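Local atomic coordinates of maleate cis-trans isomerase (Pseudomonas putida, PDB entry 4FQ5), a protein that probably catalyses the cis-trans isomerization of the double bond of maleate to give fumarate, working as a homodimer. Residues I33-N38 with S65-K70. The protein carries 1 engineered substitution. Sequence-based numbering, arbitrary orientation.
Sequences IVPSSN and SRMRMK. With MAE (maleic acid), chain C.
The carbonyl oxygen of Ser36 takes two N-H groups of Arg66: a firm bond from NE at 2.9 Å (N-H...O 162°), the oxygen sitting at the guanidinium edge near its plane, and a weak one from NH2. The contact lies in the beta-alpha-beta unit of strand 27-35, helix 41-52 and strand 59-67, where hydrogen bonds Val34 N to Ser65 O (3.0 Å) and Met67 N to Val34 O (3.1 Å) set the parallel register. Arg66 bends at chi3 (141°) to bring the guanidinium back over Val34, whose CG2 lies 3.6 Å from NH1 on one face. Beyond the segments, NH1 forms a salt bridge with Glu42 and bonds Ser64 O of the second subunit. A methionine in place of Arg66 would probably leave the Ser36 carbonyl without its side-chain donors and Glu42 without its mate. Past the strand ends, a type I turn, Pro35 to Asn38, meets 68-70 through serine hydroxyls. Ser36 OG accepts Met69 N at 3.1 Å and also bonds Asp93 of the second subunit, whereas Ser37 OG donates to Met69 O at 2.6 Å. On the maleate side, Met69 CE lies 3.9 Å from Pro35 CB, and both side chains border the ligand's C2. Asn38 ND2 hydrogen-bonds maleate O1 at 2.7 Å, CG lying opposite the backbone N (chi1 -172°).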
loop_
_atom_site.group_PDB
_atom_site.type_symbol
_atom_site.label_atom_id
_atom_site.label_comp_id
_atom_site.label_asym_id
_atom_site.label_seq_id
_atom_site.Cartn_x
_atom_site.Cartn_y
_atom_site.Cartn_z
ATOM N N ILE A 33 -16.941 11.307 -13.578
ATOM C CA ILE A 33 -17.852 12.460 -13.614
ATOM C C ILE A 33 -18.700 12.423 -12.343
ATOM O O ILE A 33 -19.570 11.568 -12.203
ATOM C CB ILE A 33 -18.764 12.443 -14.870
ATOM C CG1 ILE A 33 -17.920 12.417 -16.153
ATOM C CG2 ILE A 33 -19.720 13.636 -14.859
ATOM C CD1 ILE A 33 -18.711 12.112 -17.414
ATOM N N VAL A 34 -18.438 13.345 -11.418
ATOM C CA VAL A 34 -19.068 13.294 -10.093
ATOM C C VAL A 34 -19.878 14.553 -9.790
ATOM O O VAL A 34 -19.490 15.649 -10.207
ATOM C CB VAL A 34 -18.039 13.042 -8.949
ATOM C CG1 VAL A 34 -17.262 11.752 -9.184
ATOM C CG2 VAL A 34 -17.068 14.206 -8.793
ATOM N N PRO A 35 -21.004 14.400 -9.058
ATOM C CA PRO A 35 -21.674 15.573 -8.499
ATOM C C PRO A 35 -20.679 16.381 -7.678
ATOM O O PRO A 35 -19.815 15.799 -7.018
ATOM C CB PRO A 35 -22.746 14.963 -7.587
ATOM C CG PRO A 35 -23.053 13.647 -8.211
ATOM C CD PRO A 35 -21.736 13.152 -8.753
ATOM N N SER A 36 -20.776 17.705 -7.723
ATOM C CA SER A 36 -19.784 18.553 -7.052
ATOM C C SER A 36 -19.668 18.257 -5.542
ATOM O O SER A 36 -18.566 18.281 -4.978
ATOM C CB SER A 36 -20.099 20.030 -7.282
ATOM O OG SER A 36 -21.341 20.382 -6.692
ATOM N N SER A 37 -20.804 17.968 -4.908
ATOM C CA SER A 37 -20.854 17.700 -3.470
ATOM C C SER A 37 -20.548 16.238 -3.115
ATOM O O SER A 37 -20.466 15.890 -1.931
ATOM C CB SER A 37 -22.225 18.074 -2.919
ATOM O OG SER A 37 -23.227 17.321 -3.563
ATOM N N ASN A 38 -20.398 15.391 -4.133
ATOM C CA ASN A 38 -20.108 13.982 -3.908
ATOM C C ASN A 38 -18.658 13.799 -3.461
ATOM O O ASN A 38 -17.741 14.346 -4.075
ATOM C CB ASN A 38 -20.415 13.152 -5.161
ATOM C CG ASN A 38 -20.322 11.654 -4.915
ATOM O OD1 ASN A 38 -19.236 11.103 -4.779
ATOM N ND2 ASN A 38 -21.470 10.988 -4.866
ATOM N N SER A 65 -14.022 15.191 -12.965
ATOM C CA SER A 65 -14.680 16.412 -13.398
ATOM C C SER A 65 -16.005 16.511 -12.645
ATOM O O SER A 65 -16.656 15.494 -12.388
ATOM C CB SER A 65 -14.904 16.398 -14.911
ATOM O OG SER A 65 -15.743 17.474 -15.300
ATOM N N ARG A 66 -16.390 17.734 -12.290
ATOM C CA ARG A 66 -17.556 17.972 -11.449
ATOM C C ARG A 66 -18.704 18.655 -12.184
ATOM O O ARG A 66 -18.494 19.543 -13.012
ATOM C CB ARG A 66 -17.165 18.787 -10.205
ATOM C CG ARG A 66 -16.464 17.949 -9.151
ATOM C CD ARG A 66 -16.046 18.734 -7.911
ATOM N NE ARG A 66 -16.284 17.908 -6.729
ATOM C CZ ARG A 66 -15.636 16.778 -6.451
ATOM N NH1 ARG A 66 -14.660 16.330 -7.248
ATOM N NH2 ARG A 66 -15.963 16.091 -5.366
ATOM N N MET A 67 -19.913 18.201 -11.863
ATOM C CA MET A 67 -21.168 18.798 -12.313
ATOM C C MET A 67 -21.948 19.193 -11.057
ATOM O O MET A 67 -22.216 18.355 -10.198
ATOM C CB MET A 67 -21.954 17.800 -13.173
ATOM C CG MET A 67 -21.955 16.364 -12.650
ATOM S SD MET A 67 -22.866 15.226 -13.704
ATOM C CE MET A 67 -23.037 13.815 -12.635
ATOM N N ARG A 68 -22.286 20.471 -10.938
ATOM C CA ARG A 68 -22.813 21.002 -9.680
ATOM C C ARG A 68 -24.148 20.418 -9.244
ATOM O O ARG A 68 -25.105 20.383 -10.015
ATOM C CB ARG A 68 -22.906 22.522 -9.711
ATOM C CG ARG A 68 -21.620 23.216 -9.298
ATOM C CD ARG A 68 -21.903 24.637 -8.850
ATOM N NE ARG A 68 -21.941 24.761 -7.395
ATOM C CZ ARG A 68 -22.485 25.781 -6.740
ATOM N NH1 ARG A 68 -23.063 26.775 -7.405
ATOM N NH2 ARG A 68 -22.451 25.807 -5.420
ATOM N N MET A 69 -24.173 19.948 -8.000
ATOM C CA MET A 69 -25.397 19.567 -7.295
ATOM C C MET A 69 -25.112 19.541 -5.798
ATOM O O MET A 69 -24.091 19.004 -5.370
ATOM C CB MET A 69 -25.919 18.199 -7.740
ATOM C CG MET A 69 -27.037 17.684 -6.842
ATOM S SD MET A 69 -27.814 16.164 -7.383
ATOM C CE MET A 69 -26.563 14.959 -6.927
ATOM N N LYS A 70 -26.019 20.125 -5.020
ATOM C CA LYS A 70 -25.912 20.160 -3.563
ATOM C C LYS A 70 -27.065 19.404 -2.901
ATOM O O LYS A 70 -26.913 18.881 -1.803
ATOM C CB LYS A 70 -25.889 21.603 -3.060
ATOM C CG LYS A 70 -24.718 22.437 -3.566
ATOM C CD LYS A 70 -24.895 23.907 -3.224
ATOM C CE LYS A 70 -24.528 24.212 -1.779
ATOM N NZ LYS A 70 -23.063 24.062 -1.516
HETATM C C1 MAE C . -24.889 11.002 -5.444
HETATM O O1 MAE C . -24.012 11.783 -5.043
HETATM O O2 MAE C . -25.241 9.987 -4.825
HETATM C C2 MAE C . -25.561 11.323 -6.712
HETATM C C3 MAE C . -26.280 10.469 -7.419
HETATM C C4 MAE C . -26.505 9.049 -7.065
HETATM O O3 MAE C . -27.641 8.703 -6.757
HETATM O O4 MAE C . -25.591 8.218 -7.117
#